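Local coordinates for conserved protein (Methanothermobacter thermautotrophicus, PDB 1I36) that is of unknown function but binds NADP and resembles the 3-hydroxyacid dehydrogenases in structure, at the interface of chains A and B. Numbering follows the deposited sequence. Chains: chain A/B, Conserved hypothetical protein MTH1747.

Contact 1: the interface of chains A and B. Residues chain A 96, 154, 157, 233; chain B 179, 183, 185.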
loop_
_atom_site.group_PDB
_atom_site.type_symbol
_atom_site.label_atom_id
_atom_site.label_comp_id
_atom_site.label_asym_id
_atom_site.label_seq_id
_atom_site.Cartn_x
_atom_site.Cartn_y
_atom_site.Cartn_z
ATOM N N ARG A 96 -2.775 27.683 7.560
ATOM C CA ARG A 96 -2.211 28.862 6.894
ATOM C C ARG A 96 -3.019 30.112 7.293
ATOM O O ARG A 96 -2.449 31.178 7.503
ATOM C CB ARG A 96 -2.199 28.688 5.367
ATOM C CG ARG A 96 -1.264 27.561 4.854
ATOM C CD ARG A 96 -1.173 27.506 3.305
ATOM N NE ARG A 96 -0.499 26.270 2.910
ATOM C CZ ARG A 96 -1.125 25.158 2.527
ATOM N NH1 ARG A 96 -2.443 25.134 2.435
ATOM N NH2 ARG A 96 -0.451 24.021 2.417
ATOM N N ASP A 154 2.875 22.815 6.181
ATOM C CA ASP A 154 3.652 21.652 5.738
ATOM C C ASP A 154 3.552 20.463 6.670
ATOM O O ASP A 154 3.279 19.355 6.205
ATOM C CB ASP A 154 5.125 21.987 5.468
ATOM C CG ASP A 154 5.301 22.946 4.307
ATOM O OD1 ASP A 154 4.372 23.105 3.488
ATOM O OD2 ASP A 154 6.394 23.518 4.191
ATOM N N ALA A 157 0.140 18.979 6.414
ATOM C CA ALA A 157 0.020 18.301 5.123
ATOM C C ALA A 157 0.706 16.947 5.172
ATOM O O ALA A 157 0.215 16.018 4.579
ATOM C CB ALA A 157 0.647 19.137 3.971
ATOM N N VAL A 233 -5.325 20.674 -2.388
ATOM C CA VAL A 233 -4.132 20.641 -3.235
ATOM C C VAL A 233 -4.289 20.008 -4.626
ATOM O O VAL A 233 -3.674 20.475 -5.595
ATOM C CB VAL A 233 -2.933 20.026 -2.420
ATOM C CG1 VAL A 233 -3.337 18.774 -1.759
ATOM C CG2 VAL A 233 -1.737 19.780 -3.287
ATOM N N ALA B 179 0.376 14.996 -4.619
ATOM C CA ALA B 179 -0.098 16.052 -3.717
ATOM C C ALA B 179 1.103 16.570 -2.916
ATOM O O ALA B 179 1.305 17.776 -2.793
ATOM C CB ALA B 179 -1.204 15.512 -2.780
ATOM N N LEU B 183 3.443 20.641 -2.933
ATOM C CA LEU B 183 3.867 21.400 -1.766
ATOM C C LEU B 183 5.371 21.300 -1.540
ATOM O O LEU B 183 5.883 21.836 -0.557
ATOM C CB LEU B 183 3.147 20.877 -0.508
ATOM C CG LEU B 183 1.614 20.913 -0.535
ATOM C CD1 LEU B 183 1.019 20.284 0.736
ATOM C CD2 LEU B 183 1.154 22.345 -0.701
ATOM N N LEU B 185 6.912 18.516 -0.702
ATOM C CA LEU B 185 7.145 17.656 0.470
ATOM C C LEU B 185 7.289 16.157 0.187
ATOM O O LEU B 185 7.186 15.340 1.105
ATOM C CB LEU B 185 5.965 17.842 1.443
ATOM C CG LEU B 185 5.694 19.311 1.867
ATOM C CD1 LEU B 185 4.374 19.456 2.609
ATOM C CD2 LEU B 185 6.830 19.746 2.766
HETATM O O HOH W 1 4.366 24.057 0.826
HETATM O O HOH W 2 7.627 23.417 1.376
#
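B:Leu183 pushes one branch of its fork against A:Ala157, and this is the tight spot of a patch of the two-fold interface that probably helps to join the chains: CD1 of the leucine lies 3.5 Å from CB of the alanine, closer than carbons usually pack. A methyl side chain suits the place, since it leaves the helix surface low enough for the leucine to lean on it. The leucine holds CG anti to the carbonyl carbon, beside the backbone N (chi1 -58°), with CD1 toward A:Ala157 and CD2 toward A:Arg96. That second branch packs more loosely, 3.9 Å from the guanidinium NH2 of A:Arg96, whose chain runs extended from CG to NE. Also without tight carbon contact, A:Val233 sets CG2 3.7 Å from the carbonyl O of B:Ala179 and CG1 near its CB. The opposite flank is wet. The carboxylate of A:Asp154 reaches the backbone carbonyl of B:Leu183 through two waters: one lies 2.8 Å from OD1, the other near OD2, and each is 3.0 Å from B:Leu183 O. The same aspartate lays its CB and CG against both methyls of B:Leu185, CG standing 3.9 Å from CD2. An alanine in place of A:Asp154 would probably leave both waters without their carboxylate anchor and weaken the link to the B:Leu183 carbonyl. A:Asp154 begins the long helix 154-182, A:Ala157 follows one turn on, and B:Leu183 and B:Leu185 sit just after the partner's same helix.

Contact 2: the interface of chains A and B. Residues chain A 113, 126, 146, 148, 158, 162; chain B 185, 188-189, 192.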
loop_
_atom_site.group_PDB
_atom_site.type_symbol
_atom_site.label_atom_id
_atom_site.label_comp_id
_atom_site.label_asym_id
_atom_site.label_seq_id
_atom_site.Cartn_x
_atom_site.Cartn_y
_atom_site.Cartn_z
ATOM N N MET A 113 2.271 12.900 15.364
ATOM C CA MET A 113 2.417 11.751 14.467
ATOM C C MET A 113 2.203 10.396 15.131
ATOM O O MET A 113 2.909 9.438 14.832
ATOM C CB MET A 113 3.815 11.793 13.829
ATOM C CG MET A 113 4.067 13.040 12.992
ATOM S SD MET A 113 2.838 13.136 11.726
ATOM C CE MET A 113 3.439 11.993 10.547
ATOM N N ILE A 126 5.937 16.571 14.482
ATOM C CA ILE A 126 6.720 17.239 13.438
ATOM C C ILE A 126 6.232 18.701 13.424
ATOM O O ILE A 126 5.063 18.972 13.729
ATOM C CB ILE A 126 6.620 16.552 12.052
ATOM C CG1 ILE A 126 5.175 16.512 11.569
ATOM C CG2 ILE A 126 7.222 15.102 12.138
ATOM C CD1 ILE A 126 5.043 16.058 10.071
ATOM N N GLU A 146 10.549 17.261 15.740
ATOM C CA GLU A 146 11.414 17.180 14.582
ATOM C C GLU A 146 10.860 18.208 13.582
ATOM O O GLU A 146 9.644 18.314 13.400
ATOM C CB GLU A 146 11.351 15.772 13.987
ATOM C CG GLU A 146 12.050 15.630 12.683
ATOM C CD GLU A 146 11.955 14.209 12.165
ATOM O OE1 GLU A 146 10.854 13.818 11.719
ATOM O OE2 GLU A 146 12.975 13.489 12.238
ATOM N N ARG A 148 10.118 19.686 9.896
ATOM C CA ARG A 148 9.908 19.179 8.532
ATOM C C ARG A 148 9.361 20.335 7.705
ATOM O O ARG A 148 8.825 21.287 8.271
ATOM C CB ARG A 148 8.863 18.041 8.528
ATOM C CG ARG A 148 9.311 16.763 9.221
ATOM C CD ARG A 148 10.242 15.991 8.319
ATOM N NE ARG A 148 10.794 14.787 8.942
ATOM C CZ ARG A 148 11.448 13.850 8.264
ATOM N NH1 ARG A 148 11.621 13.986 6.953
ATOM N NH2 ARG A 148 11.963 12.802 8.897
ATOM N N ILE A 158 1.934 16.908 5.683
ATOM C CA ILE A 158 2.663 15.654 5.806
ATOM C C ILE A 158 1.878 14.621 6.637
ATOM O O ILE A 158 1.813 13.418 6.295
ATOM C CB ILE A 158 4.043 15.877 6.469
ATOM C CG1 ILE A 158 4.969 16.618 5.513
ATOM C CG2 ILE A 158 4.693 14.500 6.833
ATOM C CD1 ILE A 158 6.070 17.462 6.244
ATOM N N ARG A 162 0.376 11.075 5.077
ATOM C CA ARG A 162 0.748 9.776 5.629
ATOM C C ARG A 162 -0.516 9.014 5.989
ATOM O O ARG A 162 -0.619 7.799 5.759
ATOM C CB ARG A 162 1.623 9.912 6.881
ATOM C CG ARG A 162 2.017 8.534 7.459
ATOM C CD ARG A 162 3.040 8.565 8.583
ATOM N NE ARG A 162 2.400 8.527 9.897
ATOM C CZ ARG A 162 3.044 8.344 11.052
ATOM N NH1 ARG A 162 4.363 8.161 11.078
ATOM N NH2 ARG A 162 2.373 8.443 12.198
ATOM N N LEU B 185 6.912 18.516 -0.702
ATOM C CA LEU B 185 7.145 17.656 0.470
ATOM C C LEU B 185 7.289 16.157 0.187
ATOM O O LEU B 185 7.186 15.340 1.105
ATOM C CB LEU B 185 5.965 17.842 1.443
ATOM C CG LEU B 185 5.694 19.311 1.867
ATOM C CD1 LEU B 185 4.374 19.456 2.609
ATOM C CD2 LEU B 185 6.830 19.746 2.766
ATOM N N ASP B 188 9.859 14.297 2.474
ATOM C CA ASP B 188 9.403 14.166 3.854
ATOM C C ASP B 188 8.314 13.113 3.952
ATOM O O ASP B 188 8.297 12.318 4.901
ATOM C CB ASP B 188 8.829 15.485 4.367
ATOM C CG ASP B 188 9.886 16.533 4.583
ATOM O OD1 ASP B 188 11.014 16.180 4.980
ATOM O OD2 ASP B 188 9.573 17.715 4.392
ATOM N N VAL B 189 7.366 13.126 3.008
ATOM C CA VAL B 189 6.295 12.123 3.070
ATOM C C VAL B 189 6.914 10.721 2.955
ATOM O O VAL B 189 6.609 9.846 3.762
ATOM C CB VAL B 189 5.185 12.349 2.001
ATOM C CG1 VAL B 189 4.236 11.160 1.970
ATOM C CG2 VAL B 189 4.395 13.591 2.356
ATOM N N MET B 192 8.447 9.782 6.240
ATOM C CA MET B 192 7.507 9.479 7.328
ATOM C C MET B 192 6.938 8.092 7.100
ATOM O O MET B 192 6.653 7.369 8.048
ATOM C CB MET B 192 6.358 10.497 7.414
ATOM C CG MET B 192 6.768 11.896 7.865
ATOM S SD MET B 192 7.761 11.934 9.354
ATOM C CE MET B 192 6.628 11.461 10.556
#
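B:Met192 threads into a pocket of chain A, and A:Arg148 pairs with B:Asp188 nearby, in a protein whose fold resembles the 3-hydroxyacid dehydrogenases. The charged contact is a salt bridge: NH1 of A:Arg148 donates to OD1 of B:Asp188 over 3.0 Å, fairly straight at 158°, meeting the oxygen on its anti side but tilted out of the carboxylate plane. Guanidinium and carboxylate stand almost perpendicular. In a same-chain salt bridge, NE and NH2 of A:Arg148 both grip OE1 of A:Glu146 side-on, NE at 2.9 Å, from above one face of the carboxylate. Arginine suits this place because its fan of N-H groups serves two acids at once, and A:Glu146 helps to fix its rotation. Apolar packing centres on B:Met192, whose flexible chain, folded back at both later torsions (chi2 -50°, chi3 -70°), fits an uneven lining. Its CG presses on CG2 of A:Ile158 at 3.5 Å, and its SD lies over one face of the A:Arg148 guanidinium, toward the rim. Its CE meets CE of A:Met113 tip to tip and also nears CG2 of A:Ile126, 4.0 Å away. A bent bond within chain A joins two residues of this lining: A:Arg162 NH2 donates to A:Met113 O over 2.9 Å from above the carbonyl plane, while A:Met113 CE covers the centre of that guanidinium's face.

Contact 3: the interface of chains A and B. Residues chain A 176, 179-180, 183, 185, 189; chain B 154, 157-158, 161.
The backbone carbonyl O of A:Leu183 is held by two waters, each 2.9 Å away, that pass its grip across to the carboxylate of B:Asp154. This is the two-fold twin of the bridge between A:Asp154 and B:Leu183, but with longer links on the acid side: one water lies 3.2 Å from OD1 and the other at the same distance from OD2. Aspartate suits the place because its two oxygens can each take a water. Beside this polar edge the patch is oily and probably helps to join the chains across the two-fold interface. A:Leu185, again in its twin's position, also brings CD1 near CG1 of B:Ile158, 4.0 Å away. Further along the helix, B:Leu161 wedges between helices 154-182 and 186-194 of chain A. With CG anti to the carbonyl carbon, beside the backbone N (chi1 -71°), it sends CD1 to CG2 of A:Val189, 3.8 Å off, and equally close to CA of A:Ala180. CD2 turns instead toward A:Ala179, 4.1 Å from its CB. The small alanines leave room for the branched leucine, while the valine offers it a compact methyl wall. At the far end, CG2 of A:Thr176, anti to its backbone N, stands 3.4 Å from the carbonyl O of B:Leu161.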
loop_
_atom_site.group_PDB
_atom_site.type_symbol
_atom_site.label_atom_id
_atom_site.label_comp_id
_atom_site.label_asym_id
_atom_site.label_seq_id
_atom_site.Cartn_x
_atom_site.Cartn_y
_atom_site.Cartn_z
ATOM N N THR A 176 -8.902 -6.896 -1.157
ATOM C CA THR A 176 -8.129 -7.992 -1.754
ATOM C C THR A 176 -8.308 -9.296 -0.960
ATOM O O THR A 176 -8.568 -10.350 -1.550
ATOM C CB THR A 176 -6.633 -7.644 -1.829
ATOM O OG1 THR A 176 -6.459 -6.576 -2.752
ATOM C CG2 THR A 176 -5.792 -8.842 -2.316
ATOM N N ALA A 179 -11.949 -10.841 -1.095
ATOM C CA ALA A 179 -12.171 -11.590 -2.314
ATOM C C ALA A 179 -11.425 -12.923 -2.176
ATOM O O ALA A 179 -11.981 -13.963 -2.503
ATOM C CB ALA A 179 -11.663 -10.817 -3.516
ATOM N N ALA A 180 -10.178 -12.885 -1.681
ATOM C CA ALA A 180 -9.359 -14.084 -1.486
ATOM C C ALA A 180 -10.054 -15.081 -0.573
ATOM O O ALA A 180 -9.985 -16.304 -0.777
ATOM C CB ALA A 180 -7.982 -13.715 -0.884
ATOM N N LEU A 183 -12.752 -17.298 -2.025
ATOM C CA LEU A 183 -12.203 -18.357 -2.851
ATOM C C LEU A 183 -11.446 -19.356 -1.996
ATOM O O LEU A 183 -10.997 -20.392 -2.487
ATOM C CB LEU A 183 -11.273 -17.762 -3.928
ATOM C CG LEU A 183 -11.917 -16.878 -5.001
ATOM C CD1 LEU A 183 -10.850 -16.176 -5.855
ATOM C CD2 LEU A 183 -12.841 -17.747 -5.887
ATOM N N LEU A 185 -8.625 -18.620 -0.478
ATOM C CA LEU A 185 -7.209 -18.376 -0.767
ATOM C C LEU A 185 -6.513 -17.260 0.040
ATOM O O LEU A 185 -5.385 -16.869 -0.287
ATOM C CB LEU A 185 -7.074 -18.028 -2.257
ATOM C CG LEU A 185 -7.666 -19.057 -3.234
ATOM C CD1 LEU A 185 -7.587 -18.536 -4.684
ATOM C CD2 LEU A 185 -6.881 -20.351 -3.082
ATOM N N VAL A 189 -2.672 -15.785 -0.524
ATOM C CA VAL A 189 -2.403 -14.427 -0.959
ATOM C C VAL A 189 -1.486 -13.741 0.058
ATOM O O VAL A 189 -0.498 -13.115 -0.320
ATOM C CB VAL A 189 -3.692 -13.637 -1.167
ATOM C CG1 VAL A 189 -3.364 -12.162 -1.518
ATOM C CG2 VAL A 189 -4.495 -14.289 -2.334
ATOM N N ASP B 154 -7.166 -21.437 -9.221
ATOM C CA ASP B 154 -6.656 -20.930 -7.940
ATOM C C ASP B 154 -5.269 -20.275 -7.988
ATOM O O ASP B 154 -5.084 -19.217 -7.396
ATOM C CB ASP B 154 -6.678 -21.998 -6.849
ATOM C CG ASP B 154 -8.092 -22.404 -6.446
ATOM O OD1 ASP B 154 -9.066 -21.724 -6.766
ATOM O OD2 ASP B 154 -8.226 -23.429 -5.790
ATOM N N ALA B 157 -5.563 -17.092 -9.772
ATOM C CA ALA B 157 -6.296 -16.149 -8.932
ATOM C C ALA B 157 -5.348 -15.525 -7.875
ATOM O O ALA B 157 -5.430 -14.339 -7.600
ATOM C CB ALA B 157 -7.530 -16.854 -8.229
ATOM N N ILE B 158 -4.463 -16.322 -7.280
ATOM C CA ILE B 158 -3.552 -15.819 -6.251
ATOM C C ILE B 158 -2.625 -14.796 -6.885
ATOM O O ILE B 158 -2.361 -13.730 -6.328
ATOM C CB ILE B 158 -2.719 -16.971 -5.622
ATOM C CG1 ILE B 158 -3.631 -17.922 -4.844
ATOM C CG2 ILE B 158 -1.594 -16.405 -4.764
ATOM C CD1 ILE B 158 -2.955 -19.294 -4.506
ATOM N N LEU B 161 -4.713 -11.632 -7.593
ATOM C CA LEU B 161 -5.040 -10.934 -6.353
ATOM C C LEU B 161 -3.840 -10.210 -5.774
ATOM O O LEU B 161 -3.993 -9.121 -5.237
ATOM C CB LEU B 161 -5.630 -11.881 -5.304
ATOM C CG LEU B 161 -7.050 -12.389 -5.578
ATOM C CD1 LEU B 161 -7.376 -13.596 -4.746
ATOM C CD2 LEU B 161 -8.048 -11.314 -5.346
HETATM O O HOH W 3 -11.727 -21.444 -5.069
HETATM O O HOH W 4 -9.280 -22.725 -2.844
#

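Contact 4: the interface of chains A and B. Residues chain A 165-166, 169, 208; chain B 165, 193, 196-197.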
loop_
_atom_site.group_PDB
_atom_site.type_symbol
_atom_site.label_atom_id
_atom_site.label_comp_id
_atom_site.label_asym_id
_atom_site.label_seq_id
_atom_site.Cartn_x
_atom_site.Cartn_y
_atom_site.Cartn_z
ATOM N N TYR A 165 -2.351 7.695 2.903
ATOM C CA TYR A 165 -1.707 6.497 2.349
ATOM C C TYR A 165 -1.993 5.254 3.194
ATOM O O TYR A 165 -2.524 4.247 2.685
ATOM C CB TYR A 165 -0.191 6.709 2.216
ATOM C CG TYR A 165 0.531 5.502 1.653
ATOM C CD1 TYR A 165 1.110 4.564 2.493
ATOM C CD2 TYR A 165 0.619 5.301 0.277
ATOM C CE1 TYR A 165 1.769 3.443 1.983
ATOM C CE2 TYR A 165 1.279 4.176 -0.256
ATOM C CZ TYR A 165 1.846 3.260 0.602
ATOM O OH TYR A 165 2.489 2.139 0.113
ATOM N N THR A 166 -1.722 5.336 4.493
ATOM C CA THR A 166 -1.937 4.185 5.370
ATOM C C THR A 166 -3.389 3.715 5.445
ATOM O O THR A 166 -3.648 2.499 5.521
ATOM C CB THR A 166 -1.323 4.382 6.782
ATOM O OG1 THR A 166 -1.996 5.440 7.455
ATOM C CG2 THR A 166 0.171 4.718 6.672
ATOM N N VAL A 169 -4.162 1.860 1.977
ATOM C CA VAL A 169 -3.578 0.511 1.964
ATOM C C VAL A 169 -4.460 -0.457 2.770
ATOM O O VAL A 169 -4.637 -1.624 2.380
ATOM C CB VAL A 169 -2.139 0.535 2.547
ATOM C CG1 VAL A 169 -1.612 -0.887 2.793
ATOM C CG2 VAL A 169 -1.215 1.288 1.590
ATOM N N ARG A 208 -3.233 -4.369 11.012
ATOM C CA ARG A 208 -3.770 -3.181 10.350
ATOM C C ARG A 208 -5.234 -3.434 9.979
ATOM O O ARG A 208 -6.086 -2.559 10.114
ATOM C CB ARG A 208 -2.938 -2.867 9.089
ATOM C CG ARG A 208 -3.760 -2.484 7.834
ATOM C CD ARG A 208 -2.903 -2.342 6.569
ATOM N NE ARG A 208 -2.101 -1.117 6.542
ATOM C CZ ARG A 208 -0.769 -1.088 6.589
ATOM N NH1 ARG A 208 -0.087 -2.226 6.674
ATOM N NH2 ARG A 208 -0.117 0.073 6.528
ATOM N N TYR B 165 -3.478 -5.991 -5.573
ATOM C CA TYR B 165 -3.083 -5.233 -4.395
ATOM C C TYR B 165 -1.897 -4.335 -4.707
ATOM O O TYR B 165 -1.941 -3.126 -4.430
ATOM C CB TYR B 165 -2.755 -6.181 -3.242
ATOM C CG TYR B 165 -2.176 -5.482 -2.042
ATOM C CD1 TYR B 165 -3.010 -4.911 -1.080
ATOM C CD2 TYR B 165 -0.794 -5.372 -1.873
ATOM C CE1 TYR B 165 -2.485 -4.238 0.026
ATOM C CE2 TYR B 165 -0.256 -4.696 -0.767
ATOM C CZ TYR B 165 -1.120 -4.133 0.170
ATOM O OH TYR B 165 -0.605 -3.444 1.243
ATOM N N LEU B 193 6.789 7.725 5.831
ATOM C CA LEU B 193 6.271 6.419 5.458
ATOM C C LEU B 193 7.256 5.291 5.805
ATOM O O LEU B 193 6.841 4.236 6.301
ATOM C CB LEU B 193 5.912 6.385 3.967
ATOM C CG LEU B 193 4.613 7.141 3.651
ATOM C CD1 LEU B 193 4.339 7.152 2.182
ATOM C CD2 LEU B 193 3.466 6.502 4.420
ATOM N N THR B 196 6.697 3.488 9.093
ATOM C CA THR B 196 5.671 2.473 9.335
ATOM C C THR B 196 5.415 1.470 8.196
ATOM O O THR B 196 4.577 0.578 8.333
ATOM C CB THR B 196 4.337 3.158 9.738
ATOM O OG1 THR B 196 3.432 2.188 10.282
ATOM C CG2 THR B 196 3.700 3.856 8.534
ATOM N N GLU B 197 6.144 1.598 7.090
ATOM C CA GLU B 197 5.968 0.691 5.959
ATOM C C GLU B 197 7.186 -0.211 5.739
ATOM O O GLU B 197 7.187 -1.058 4.836
ATOM C CB GLU B 197 5.670 1.477 4.679
ATOM C CG GLU B 197 4.495 2.461 4.773
ATOM C CD GLU B 197 3.189 1.804 5.176
ATOM O OE1 GLU B 197 2.690 0.932 4.424
ATOM O OE2 GLU B 197 2.657 2.167 6.243
HETATM O O HOH W 5 2.761 0.020 1.747
#
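Helices 154-182 and 202-214 of chain A meet helices 186-197 and 154-182 of chain B. The ring of A:Tyr165 is central to the contact, touching B:Leu193 and B:Glu197, with CG anti to the backbone N (chi1 180°) to bring it across to the partner. B:Leu193 sets CD1 over one face, toward the rim, while its CD2 lies 3.6 Å from ring CD1; A:Val169 CG2 backs the opposite face, so the ring is sandwiched by methyls. B:Glu197 is poorly ordered, and its contacts are less certain. As modelled, its carboxylate carbon lies at the ring edge, in plane, the carboxylate turned about 87° from the ring. Tyrosine suits the place by joining a flat apolar surface to a polar tip: its hydroxyl OH lies 2.7 Å from a water, which appears to sit 2.8 Å from OE1 of B:Glu197. An alanine in place of A:Tyr165 would probably open a gap beside B:Leu193 and leave the water to B:Glu197 without its phenol partner. The salt bridge from NH2 of A:Arg208 to OE2 of B:Glu197, 3.5 Å, is long and doubtful, because both residues are poorly ordered. The methyl CG2 of A:Thr166 seems to rest near that same OE2. B:Tyr165, the counterpart of the central ring, points its hydroxyl OH toward CG1 of A:Val169. By bringing the long helices of both chains together, the site probably helps to hold the middle of the dimer.

Contacts 1 and 2 are neighbours, their C-alpha centres about 10 Å apart, and share B:Leu185. Contact 4 lies about 15 Å from contact 2 and 19 Å from contact 1, while contact 3 is about 20 Å from contact 4 and 37 Å from contact 1. Helix 154-182 runs through all four. Contact 3 repeats residues of contacts 1 and 2 with the chains exchanged, as the two-fold symmetry requires, and contact 4 lies between these ends. The long helices are thus engaged along their length by the partner, suggesting a substantial dimer, although the deposited assembly alone does not prove its biological role.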